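Local coordinates for protein polyketide cyclase / dehydrase and lipid transport (Nitrosospira multiformis, PDB 3P51) that is of unknown function but has the Bet v 1-like fold of polyketide cyclases and lipid-transport proteins, and so probably binds a small hydrophobic ligand, at residues 8-13 against 106-111; 22-27 against 48-53; 31-36 against 53-58; 68-73 against 95-100. All coordinates share one frame; numbering follows the deposited sequence.

All four contacts join parts of one antiparallel sheet or tie a loop to it. Contacts 1 and 4 are neighbours, with centres about 9 Å apart. Strand 105-116 lies next to strand 88-100, and Phe107 N meets Leu98 O at 2.8 Å. Contacts 2 and 3 share Leu53, on strand 51-54, and their centres are about 12 Å apart. Phe27 of contact 2 packs on Leu54 and Ile34 of contact 3. It also reaches Trp110 of 106-111, while Phe24 packs on Ile72 of contact 4. The Phe27 and Phe24 packing lies on the side of the sheet toward the helices, where relatives with this fold bind hydrophobic ligands. Contacts 1 and 3 lie about 22 Å apart, centre to centre.

Contact 1 of 4, residues 8-13 against 106-111; sequences IVVDAP and TFVEWS
Thr106 meets Ala12 through its hydroxyl: OG1 donates to Ala12 O at 2.8 Å, from a position tilted 30° out of the carbonyl plane. OG1 lies anti to the carbonyl carbon of its own residue (chi1 -60°), beside the backbone N. A valine here would probably leave Ala12 O without this donor and the turn before helix 14-21 freer to shift. Next to it the backbones pair. Val10 N donates to Thr106 O at 2.7 Å and Val108 N to Ile8 O at 2.9 Å, both nearly straight. Ile8 N and Thr106 N donate in return. Val10 O takes a second donor, Ala12 N, which closes the inverse gamma turn centred on Asp11.

This is the antiparallel pairing of strands 3-10 and 105-116 in the helix-grip fold of the Bet v 1-like clan. Val9 and Phe107 form the non-hydrogen-bonded pair, and Val9 CA lies 3.4 Å from Thr106 O in a CA-H...O contact. On the face of Ile8, Val10, Thr106 and Val108, the CG2 methyls of Val10 and Val108 touch at 3.8 Å. Ile8 CG1 lies alongside Val108 CB at 4.0 Å. Leu133 of helix 120-139 packs on Ile8 and Val108, and Val17 of helix 14-21 on Val10 and Thr106.

On the other face Val9 CG2 comes to the edge of the Phe107 ring, 4.5 Å from CD1. This face meets the second subunit: the Phe107 ring stacks on Phe107 of that subunit, and Val9 packs on its Val9. Asp11 is held farther out by a salt bridge to Arg145.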
# COMPACT_ATOMS: atom_id res chain seq x y z
N ILE A 8 -10.09 -11.00 13.25
CA ILE A 8 -11.38 -11.23 13.89
C ILE A 8 -12.31 -10.07 13.57
O ILE A 8 -11.85 -8.99 13.18
CB ILE A 8 -11.26 -11.27 15.41
CG1 ILE A 8 -10.67 -9.95 15.91
CG2 ILE A 8 -10.41 -12.45 15.87
CD1 ILE A 8 -10.68 -9.80 17.40
N VAL A 9 -13.61 -10.29 13.76
CA VAL A 9 -14.59 -9.22 13.73
C VAL A 9 -15.06 -8.90 15.15
O VAL A 9 -15.40 -9.79 15.92
CB VAL A 9 -15.79 -9.57 12.85
CG1 VAL A 9 -16.91 -8.52 13.00
CG2 VAL A 9 -15.34 -9.67 11.40
N VAL A 10 -15.06 -7.62 15.49
CA VAL A 10 -15.38 -7.15 16.84
C VAL A 10 -16.69 -6.36 16.80
O VAL A 10 -16.83 -5.44 15.98
CB VAL A 10 -14.25 -6.24 17.36
CG1 VAL A 10 -14.63 -5.58 18.65
CG2 VAL A 10 -12.95 -7.02 17.53
N ASP A 11 -17.65 -6.71 17.66
CA ASP A 11 -18.96 -6.05 17.64
C ASP A 11 -18.95 -4.69 18.36
O ASP A 11 -19.54 -4.52 19.43
CB ASP A 11 -20.06 -6.95 18.22
CG ASP A 11 -21.47 -6.40 17.94
OD1 ASP A 11 -21.61 -5.19 17.70
OD2 ASP A 11 -22.45 -7.19 17.97
N ALA A 12 -18.27 -3.72 17.75
CA ALA A 12 -18.23 -2.36 18.24
C ALA A 12 -17.79 -1.46 17.09
O ALA A 12 -17.11 -1.91 16.17
CB ALA A 12 -17.27 -2.24 19.39
N PRO A 13 -18.20 -0.19 17.13
CA PRO A 13 -17.83 0.71 16.03
C PRO A 13 -16.33 0.96 16.01
O PRO A 13 -15.68 0.89 17.05
CB PRO A 13 -18.63 1.99 16.32
CG PRO A 13 -19.05 1.90 17.74
CD PRO A 13 -19.09 0.45 18.11
N THR A 106 -16.24 -3.80 13.56
CA THR A 106 -14.82 -3.59 13.29
C THR A 106 -14.11 -4.88 12.91
O THR A 106 -14.23 -5.89 13.59
CB THR A 106 -14.10 -3.00 14.51
OG1 THR A 106 -14.69 -1.74 14.85
CG2 THR A 106 -12.63 -2.79 14.22
N PHE A 107 -13.39 -4.83 11.79
CA PHE A 107 -12.48 -5.89 11.37
C PHE A 107 -11.11 -5.55 11.94
O PHE A 107 -10.65 -4.42 11.81
CB PHE A 107 -12.43 -5.94 9.84
CG PHE A 107 -11.42 -6.91 9.28
CD1 PHE A 107 -11.70 -8.26 9.23
CD2 PHE A 107 -10.20 -6.45 8.79
CE1 PHE A 107 -10.77 -9.16 8.71
CE2 PHE A 107 -9.26 -7.34 8.27
CZ PHE A 107 -9.55 -8.70 8.22
N VAL A 108 -10.47 -6.52 12.58
CA VAL A 108 -9.13 -6.32 13.13
C VAL A 108 -8.16 -7.34 12.54
O VAL A 108 -8.38 -8.54 12.64
CB VAL A 108 -9.11 -6.50 14.66
CG1 VAL A 108 -7.77 -6.07 15.22
CG2 VAL A 108 -10.24 -5.68 15.30
N GLU A 109 -7.07 -6.88 11.94
CA GLU A 109 -6.06 -7.80 11.43
C GLU A 109 -4.71 -7.55 12.08
O GLU A 109 -4.34 -6.41 12.38
CB GLU A 109 -5.94 -7.71 9.90
CG GLU A 109 -5.62 -6.33 9.40
CD GLU A 109 -5.54 -6.25 7.88
OE1 GLU A 109 -5.56 -7.31 7.23
OE2 GLU A 109 -5.47 -5.12 7.35
N TRP A 110 -3.97 -8.62 12.31
CA TRP A 110 -2.64 -8.53 12.90
C TRP A 110 -1.71 -9.43 12.10
O TRP A 110 -1.93 -10.64 12.01
CB TRP A 110 -2.68 -8.97 14.36
CG TRP A 110 -1.69 -8.27 15.25
CD1 TRP A 110 -0.43 -7.87 14.91
CD2 TRP A 110 -1.88 -7.89 16.61
NE1 TRP A 110 0.18 -7.27 15.99
CE2 TRP A 110 -0.69 -7.27 17.05
CE3 TRP A 110 -2.94 -8.03 17.52
CZ2 TRP A 110 -0.54 -6.78 18.34
CZ3 TRP A 110 -2.79 -7.53 18.80
CH2 TRP A 110 -1.59 -6.92 19.20
N SER A 111 -0.68 -8.82 11.51
CA SER A 111 0.32 -9.55 10.73
C SER A 111 1.67 -9.52 11.44
O SER A 111 2.01 -8.57 12.13
CB SER A 111 0.50 -8.90 9.35
OG SER A 111 -0.74 -8.56 8.75

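Contact 2 of 4, residues 22-27 against 48-53; sequences RNFHDF and VGARRL
Phe24 and Phe27 lie on opposite faces of the guanidinium of Arg52, where the loop after helix 14-21 meets strand 51-54 of the Bet v 1-like sheet. The loop bends there in a type I turn from Asn23 to Asp26. An Asx turn is built into it, with Asn23 OD1 accepting from His25 N.

The stacking is tight on one side. The guanidinium lies flat on the Phe24 ring, with planes 4° apart and centres 4.0 Å apart, an off-centre cation-pi contact. Phe24 CE1 sits over the centre of the guanidinium. Arg52 CD lies over the ring as well, a CH-pi contact at 3.6 Å from its centroid. Phe27 CE2 approaches the opposite face of the guanidinium, nearer its rim, 3.7 Å from Arg52 NH2; here the planes are 25° apart. The Arg52 chain is extended from CG to NE, which lays CD and NE over the Phe24 ring. Outside the two segments, Tyr74 adds a further cation-pi contact.

The apolar packing is slight. Ala50 CB touches Phe24 CD2 and His25 CE1.

Charge and hydrogen bonds fix the rest. Arg52 NE forms a salt bridge with Asp60. His25 NE2 donates to Arg51 O at 3.0 Å, from above the carbonyl plane. Arg52 NH1 donates to Phe24 O at 2.9 Å, in the plane of the carbonyl and on a lone pair.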
# COMPACT_ATOMS: atom_id res chain seq x y z
N ARG A 22 -5.28 2.41 20.43
CA ARG A 22 -4.46 3.32 19.63
C ARG A 22 -3.16 3.78 20.30
O ARG A 22 -2.32 4.40 19.66
CB ARG A 22 -5.28 4.55 19.19
CG ARG A 22 -5.53 5.58 20.27
CD ARG A 22 -6.41 6.73 19.74
NE ARG A 22 -6.81 7.65 20.80
CZ ARG A 22 -6.30 8.87 20.97
NH1 ARG A 22 -5.38 9.35 20.14
NH2 ARG A 22 -6.74 9.63 21.97
N ASN A 23 -3.00 3.46 21.58
CA ASN A 23 -1.85 3.94 22.34
C ASN A 23 -0.79 2.85 22.51
O ASN A 23 -1.01 1.86 23.19
CB ASN A 23 -2.30 4.48 23.70
CG ASN A 23 -1.19 5.21 24.43
OD1 ASN A 23 -0.06 4.74 24.49
ND2 ASN A 23 -1.51 6.38 24.98
N PHE A 24 0.36 3.03 21.86
CA PHE A 24 1.43 2.04 21.88
C PHE A 24 1.87 1.71 23.31
O PHE A 24 2.36 0.61 23.57
CB PHE A 24 2.60 2.54 21.01
CG PHE A 24 3.78 1.61 20.92
CD1 PHE A 24 3.75 0.51 20.07
CD2 PHE A 24 4.94 1.87 21.64
CE1 PHE A 24 4.86 -0.34 19.96
CE2 PHE A 24 6.06 1.02 21.54
CZ PHE A 24 6.01 -0.09 20.69
N HIS A 25 1.67 2.63 24.25
CA HIS A 25 2.07 2.37 25.64
C HIS A 25 0.92 1.91 26.55
O HIS A 25 1.14 1.69 27.74
CB HIS A 25 2.75 3.58 26.26
CG HIS A 25 4.10 3.89 25.69
ND1 HIS A 25 4.52 5.17 25.40
CD2 HIS A 25 5.13 3.07 25.35
CE1 HIS A 25 5.74 5.13 24.91
NE2 HIS A 25 6.14 3.87 24.87
N ASP A 26 -0.29 1.78 26.00
CA ASP A 26 -1.41 1.21 26.76
C ASP A 26 -1.85 -0.13 26.17
O ASP A 26 -2.56 -0.17 25.16
CB ASP A 26 -2.59 2.18 26.81
CG ASP A 26 -3.77 1.63 27.61
OD1 ASP A 26 -3.62 0.57 28.25
OD2 ASP A 26 -4.85 2.25 27.60
N PHE A 27 -1.42 -1.22 26.81
CA PHE A 27 -1.76 -2.57 26.38
C PHE A 27 -2.75 -3.23 27.36
O PHE A 27 -2.89 -4.44 27.37
CB PHE A 27 -0.49 -3.42 26.26
CG PHE A 27 -0.44 -4.31 25.03
CD1 PHE A 27 -1.59 -4.82 24.46
CD2 PHE A 27 0.79 -4.66 24.46
CE1 PHE A 27 -1.53 -5.65 23.34
CE2 PHE A 27 0.86 -5.50 23.34
CZ PHE A 27 -0.31 -5.99 22.78
N VAL A 48 6.57 7.74 16.79
CA VAL A 48 7.41 6.74 16.13
C VAL A 48 8.83 6.82 16.71
O VAL A 48 9.44 7.90 16.76
CB VAL A 48 7.40 6.93 14.61
CG1 VAL A 48 8.38 5.98 13.93
CG2 VAL A 48 5.99 6.71 14.09
N GLY A 49 9.34 5.67 17.15
CA GLY A 49 10.61 5.61 17.84
C GLY A 49 10.39 5.20 19.29
O GLY A 49 11.33 4.77 19.96
N ALA A 50 9.16 5.33 19.76
CA ALA A 50 8.83 4.96 21.14
C ALA A 50 9.10 3.48 21.31
O ALA A 50 9.03 2.74 20.34
CB ALA A 50 7.36 5.25 21.43
N ARG A 51 9.39 3.05 22.54
CA ARG A 51 9.64 1.65 22.80
C ARG A 51 8.88 1.17 24.02
O ARG A 51 8.41 1.96 24.83
CB ARG A 51 11.14 1.40 22.99
CG ARG A 51 12.00 2.09 21.94
CD ARG A 51 13.48 1.81 22.18
NE ARG A 51 13.84 0.51 21.63
CZ ARG A 51 15.04 -0.05 21.75
NH1 ARG A 51 16.00 0.57 22.42
NH2 ARG A 51 15.27 -1.23 21.19
N ARG A 52 8.75 -0.14 24.15
CA ARG A 52 8.07 -0.69 25.30
C ARG A 52 8.66 -2.03 25.62
O ARG A 52 9.18 -2.71 24.74
CB ARG A 52 6.57 -0.83 25.03
CG ARG A 52 6.23 -1.72 23.84
CD ARG A 52 4.73 -1.68 23.50
NE ARG A 52 4.39 -2.68 22.48
CZ ARG A 52 3.21 -2.76 21.87
NH1 ARG A 52 2.24 -1.91 22.17
NH2 ARG A 52 3.01 -3.70 20.96
N LEU A 53 8.58 -2.40 26.89
CA LEU A 53 8.92 -3.73 27.35
C LEU A 53 7.67 -4.41 27.93
O LEU A 53 7.06 -3.88 28.85
CB LEU A 53 10.02 -3.65 28.41
CG LEU A 53 10.54 -5.00 28.89
CD1 LEU A 53 11.45 -5.61 27.82
CD2 LEU A 53 11.29 -4.85 30.20

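Contact 3 of 4, residues 31-36 against 53-58; sequences PSLIKS and LLNGEF
Asn55, in the tight turn between strands 51-54 and 58-66, uses its side-chain amide to hold the loop of Leu33 to Ser36. Asn55 ND2 donates to Leu33 O at 2.8 Å, and that oxygen lies close to the amide plane. Asn55 OD1 accepts from Lys35 N at 2.7 Å, in the plane of the amide carbonyl. A weak, longer bond from Ser36 N also reaches OD1. Asn55 CG is anti to the carbonyl carbon of its own residue (chi1 -65°), which sets it on the side of the loop of Leu33 to Ser36. An alanine here would probably leave Leu33 O and Lys35 N without these mates and the loop freer to move.

The turn carries a classic beta bulge: Glu57 and Phe58 both face Leu54, and both their N atoms donate to Leu54 O. Asn55 and Gly56 have positive phi. By strand order this turn would correspond to the gate loop of PYR/PYL receptors; no such role is known here.

The backbones join where Asn55 N donates to Ser36 O at 3.0 Å. Leu54 CA approaches the same oxygen at 3.2 Å. A water is bound to Ser36 OG, Leu53 O and Gly56 N, bridging loop and turn. Within the loop, Lys35 bends at chi2 and its NZ donates to Pro31 O and Ser32 O. On the inner side Ile34 CD1 packs on Leu54 CD1 at 4.3 Å. Phe27 touches both these residues, and Leu132 of helix 120-139 packs on Ile34.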
# COMPACT_ATOMS: atom_id res chain seq x y z
N PRO A 31 -5.26 -8.36 28.79
CA PRO A 31 -4.76 -8.77 30.11
C PRO A 31 -4.40 -10.25 30.22
O PRO A 31 -3.67 -10.61 31.15
CB PRO A 31 -5.93 -8.44 31.04
CG PRO A 31 -7.15 -8.49 30.16
CD PRO A 31 -6.70 -8.04 28.79
N SER A 32 -4.88 -11.08 29.31
CA SER A 32 -4.59 -12.52 29.40
C SER A 32 -3.11 -12.78 29.24
O SER A 32 -2.49 -13.42 30.09
CB SER A 32 -5.37 -13.31 28.35
OG SER A 32 -6.77 -13.25 28.58
N LEU A 33 -2.53 -12.28 28.16
CA LEU A 33 -1.12 -12.54 27.90
C LEU A 33 -0.22 -11.41 28.39
O LEU A 33 0.88 -11.67 28.89
CB LEU A 33 -0.92 -12.79 26.41
CG LEU A 33 0.43 -13.33 25.95
CD1 LEU A 33 0.26 -14.16 24.69
CD2 LEU A 33 1.40 -12.20 25.71
N ILE A 34 -0.67 -10.17 28.26
CA ILE A 34 0.16 -9.03 28.65
C ILE A 34 -0.05 -8.65 30.12
O ILE A 34 -1.09 -8.11 30.48
CB ILE A 34 -0.12 -7.79 27.77
CG1 ILE A 34 0.00 -8.14 26.29
CG2 ILE A 34 0.84 -6.67 28.14
CD1 ILE A 34 1.30 -8.87 25.94
N LYS A 35 0.95 -8.92 30.95
CA LYS A 35 0.87 -8.67 32.38
C LYS A 35 1.45 -7.31 32.77
O LYS A 35 1.06 -6.72 33.77
CB LYS A 35 1.57 -9.78 33.16
CG LYS A 35 1.04 -11.17 32.85
CD LYS A 35 -0.46 -11.24 33.05
CE LYS A 35 -0.97 -12.66 32.89
NZ LYS A 35 -2.47 -12.68 32.86
N SER A 36 2.41 -6.83 31.98
CA SER A 36 3.00 -5.53 32.24
C SER A 36 3.46 -4.90 30.93
O SER A 36 3.93 -5.59 30.03
CB SER A 36 4.19 -5.66 33.19
OG SER A 36 5.22 -6.43 32.60
N LEU A 53 8.58 -2.40 26.89
CA LEU A 53 8.92 -3.73 27.35
C LEU A 53 7.67 -4.41 27.93
O LEU A 53 7.06 -3.88 28.85
CB LEU A 53 10.02 -3.65 28.41
CG LEU A 53 10.54 -5.00 28.89
CD1 LEU A 53 11.45 -5.61 27.82
CD2 LEU A 53 11.29 -4.85 30.20
N LEU A 54 7.29 -5.56 27.38
CA LEU A 54 6.12 -6.29 27.85
C LEU A 54 6.52 -7.57 28.59
O LEU A 54 7.39 -8.32 28.14
CB LEU A 54 5.22 -6.67 26.68
CG LEU A 54 5.06 -5.62 25.58
CD1 LEU A 54 4.39 -6.25 24.36
CD2 LEU A 54 4.27 -4.43 26.08
N ASN A 55 5.86 -7.83 29.71
CA ASN A 55 6.11 -9.04 30.50
C ASN A 55 7.58 -9.18 30.85
O ASN A 55 8.06 -10.28 31.14
CB ASN A 55 5.64 -10.30 29.76
CG ASN A 55 4.13 -10.34 29.55
OD1 ASN A 55 3.40 -9.54 30.12
ND2 ASN A 55 3.67 -11.29 28.74
N GLY A 56 8.31 -8.07 30.82
CA GLY A 56 9.72 -8.07 31.15
C GLY A 56 10.60 -8.78 30.12
O GLY A 56 11.75 -9.10 30.42
N GLU A 57 10.08 -9.04 28.92
CA GLU A 57 10.87 -9.83 27.98
C GLU A 57 10.69 -9.49 26.50
O GLU A 57 11.57 -9.79 25.70
CB GLU A 57 10.65 -11.33 28.23
CG GLU A 57 9.21 -11.77 28.07
CD GLU A 57 9.02 -13.23 28.47
OE1 GLU A 57 9.92 -13.80 29.11
OE2 GLU A 57 7.96 -13.82 28.13
N PHE A 58 9.56 -8.90 26.13
CA PHE A 58 9.38 -8.41 24.77
C PHE A 58 9.76 -6.95 24.70
O PHE A 58 9.08 -6.11 25.29
CB PHE A 58 7.92 -8.53 24.33
CG PHE A 58 7.44 -9.93 24.12
CD1 PHE A 58 7.66 -10.58 22.91
CD2 PHE A 58 6.74 -10.59 25.11
CE1 PHE A 58 7.19 -11.86 22.71
CE2 PHE A 58 6.27 -11.87 24.92
CZ PHE A 58 6.50 -12.51 23.71
O HOH W 1 7.32 -5.30 31.30

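Contact 4 of 4, residues 68-73 against 95-100; sequences IERRIM and LHLLPV
Arg71 reaches across to His96, its non-hydrogen-bonded partner in the antiparallel pairing. Arg71 CB lies 4.0 Å from His96 ND1. Arg71 CG passes 3.6 Å from Leu95 O. The chain then bends, with chi3 at -50° turning NE, and the head comes over the imidazole. CZ sits 3.8 Å from His96 CG. NH1 comes 3.5 Å from His96 CB and donates to Asn94 OD1, which helps fix the rotation of the head. NH2 lies over the centre of the imidazole ring. The two groups are stacked, with planes 21° apart.

At the edge of the imidazole, His96 ND1 donates a weak bond to Arg70 O. The same oxygen accepts from Leu97 N at 3.2 Å. A water joins Arg70 NH1 to Leu97 O. Ile72 and Leu95 exchange two backbone bonds. Arg70 and Arg71 both face Ser66, a G1 beta bulge at the start of strand 71-78.

Strands 71-78 and 88-100 form a hairpin. Strand 58-66 flanks it beside 71-78 and strand 105-116 beside 88-100, while Trp18 of helix 14-21 packs on Arg70 and Leu97.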
# COMPACT_ATOMS: atom_id res chain seq x y z
N ILE A 68 -4.82 8.02 10.31
CA ILE A 68 -5.78 8.00 9.22
C ILE A 68 -6.13 6.57 8.80
O ILE A 68 -7.29 6.28 8.53
CB ILE A 68 -5.32 8.83 8.00
CG1 ILE A 68 -6.39 8.83 6.90
CG2 ILE A 68 -3.99 8.33 7.47
CD1 ILE A 68 -5.97 9.60 5.65
N GLU A 69 -5.15 5.67 8.79
CA GLU A 69 -5.43 4.27 8.42
C GLU A 69 -5.68 3.40 9.65
O GLU A 69 -6.00 2.22 9.52
CB GLU A 69 -4.29 3.67 7.60
CG GLU A 69 -3.84 4.49 6.40
CD GLU A 69 -4.87 4.56 5.30
OE1 GLU A 69 -5.81 3.73 5.32
OE2 GLU A 69 -4.76 5.44 4.42
N ARG A 70 -5.49 3.96 10.84
CA ARG A 70 -5.67 3.19 12.07
C ARG A 70 -4.76 1.98 12.08
O ARG A 70 -5.22 0.84 12.17
CB ARG A 70 -7.12 2.72 12.23
CG ARG A 70 -8.15 3.85 12.22
CD ARG A 70 -9.51 3.35 12.67
NE ARG A 70 -10.50 4.42 12.78
CZ ARG A 70 -11.33 4.77 11.79
NH1 ARG A 70 -11.28 4.13 10.62
NH2 ARG A 70 -12.19 5.77 11.97
N ARG A 71 -3.46 2.23 12.01
CA ARG A 71 -2.46 1.17 11.97
C ARG A 71 -1.29 1.47 12.90
O ARG A 71 -0.85 2.61 13.00
CB ARG A 71 -1.91 1.01 10.56
CG ARG A 71 -0.91 -0.14 10.45
CD ARG A 71 -0.21 -0.15 9.11
NE ARG A 71 -1.13 -0.05 7.98
CZ ARG A 71 -1.77 -1.08 7.45
NH1 ARG A 71 -1.61 -2.29 7.94
NH2 ARG A 71 -2.58 -0.90 6.42
N ILE A 72 -0.79 0.43 13.56
CA ILE A 72 0.39 0.52 14.40
C ILE A 72 1.38 -0.54 13.91
O ILE A 72 1.02 -1.70 13.79
CB ILE A 72 0.03 0.18 15.86
CG1 ILE A 72 -0.93 1.22 16.44
CG2 ILE A 72 1.30 0.07 16.71
CD1 ILE A 72 -1.32 0.92 17.88
N MSE A 73 2.62 -0.15 13.62
CA MSE A 73 3.62 -1.13 13.20
C MSE A 73 4.83 -1.03 14.10
O MSE A 73 5.24 0.06 14.47
CB MSE A 73 4.08 -0.91 11.77
CG MSE A 73 3.00 -1.03 10.71
SE MSE A 73 3.75 -0.80 8.91
CE MSE A 73 5.40 -1.78 9.21
N LEU A 95 -0.58 -4.07 13.15
CA LEU A 95 -1.94 -4.16 13.69
C LEU A 95 -2.83 -3.08 13.08
O LEU A 95 -2.50 -1.89 13.13
CB LEU A 95 -1.91 -3.99 15.20
CG LEU A 95 -3.24 -3.80 15.93
CD1 LEU A 95 -4.14 -5.02 15.74
CD2 LEU A 95 -2.97 -3.54 17.41
N HIS A 96 -3.96 -3.48 12.52
CA HIS A 96 -4.72 -2.57 11.66
C HIS A 96 -6.22 -2.82 11.75
O HIS A 96 -6.66 -3.97 11.81
CB HIS A 96 -4.19 -2.77 10.24
CG HIS A 96 -4.98 -2.06 9.18
ND1 HIS A 96 -5.23 -0.71 9.21
CD2 HIS A 96 -5.53 -2.53 8.04
CE1 HIS A 96 -5.92 -0.37 8.13
NE2 HIS A 96 -6.11 -1.46 7.40
N LEU A 97 -7.00 -1.74 11.77
CA LEU A 97 -8.46 -1.82 11.88
C LEU A 97 -9.13 -1.36 10.60
O LEU A 97 -8.63 -0.47 9.93
CB LEU A 97 -8.97 -0.92 13.00
CG LEU A 97 -8.47 -1.10 14.43
CD1 LEU A 97 -9.24 -0.16 15.34
CD2 LEU A 97 -8.66 -2.51 14.85
N LEU A 98 -10.27 -1.97 10.28
CA LEU A 98 -11.13 -1.48 9.21
C LEU A 98 -12.57 -1.52 9.69
O LEU A 98 -12.94 -2.41 10.48
CB LEU A 98 -10.99 -2.33 7.95
CG LEU A 98 -9.65 -2.21 7.23
CD1 LEU A 98 -9.43 -3.36 6.24
CD2 LEU A 98 -9.55 -0.85 6.53
N PRO A 99 -13.39 -0.57 9.23
CA PRO A 99 -14.81 -0.64 9.60
C PRO A 99 -15.54 -1.67 8.76
O PRO A 99 -15.22 -1.85 7.59
CB PRO A 99 -15.33 0.77 9.27
CG PRO A 99 -14.45 1.27 8.20
CD PRO A 99 -13.08 0.61 8.40
N VAL A 100 -16.50 -2.34 9.39
CA VAL A 100 -17.45 -3.18 8.71
C VAL A 100 -18.72 -2.33 8.67
O VAL A 100 -19.49 -2.29 9.62
CB VAL A 100 -17.72 -4.49 9.51
CG1 VAL A 100 -18.75 -5.33 8.81
CG2 VAL A 100 -16.41 -5.30 9.72
O HOH W 2 -9.54 1.99 9.45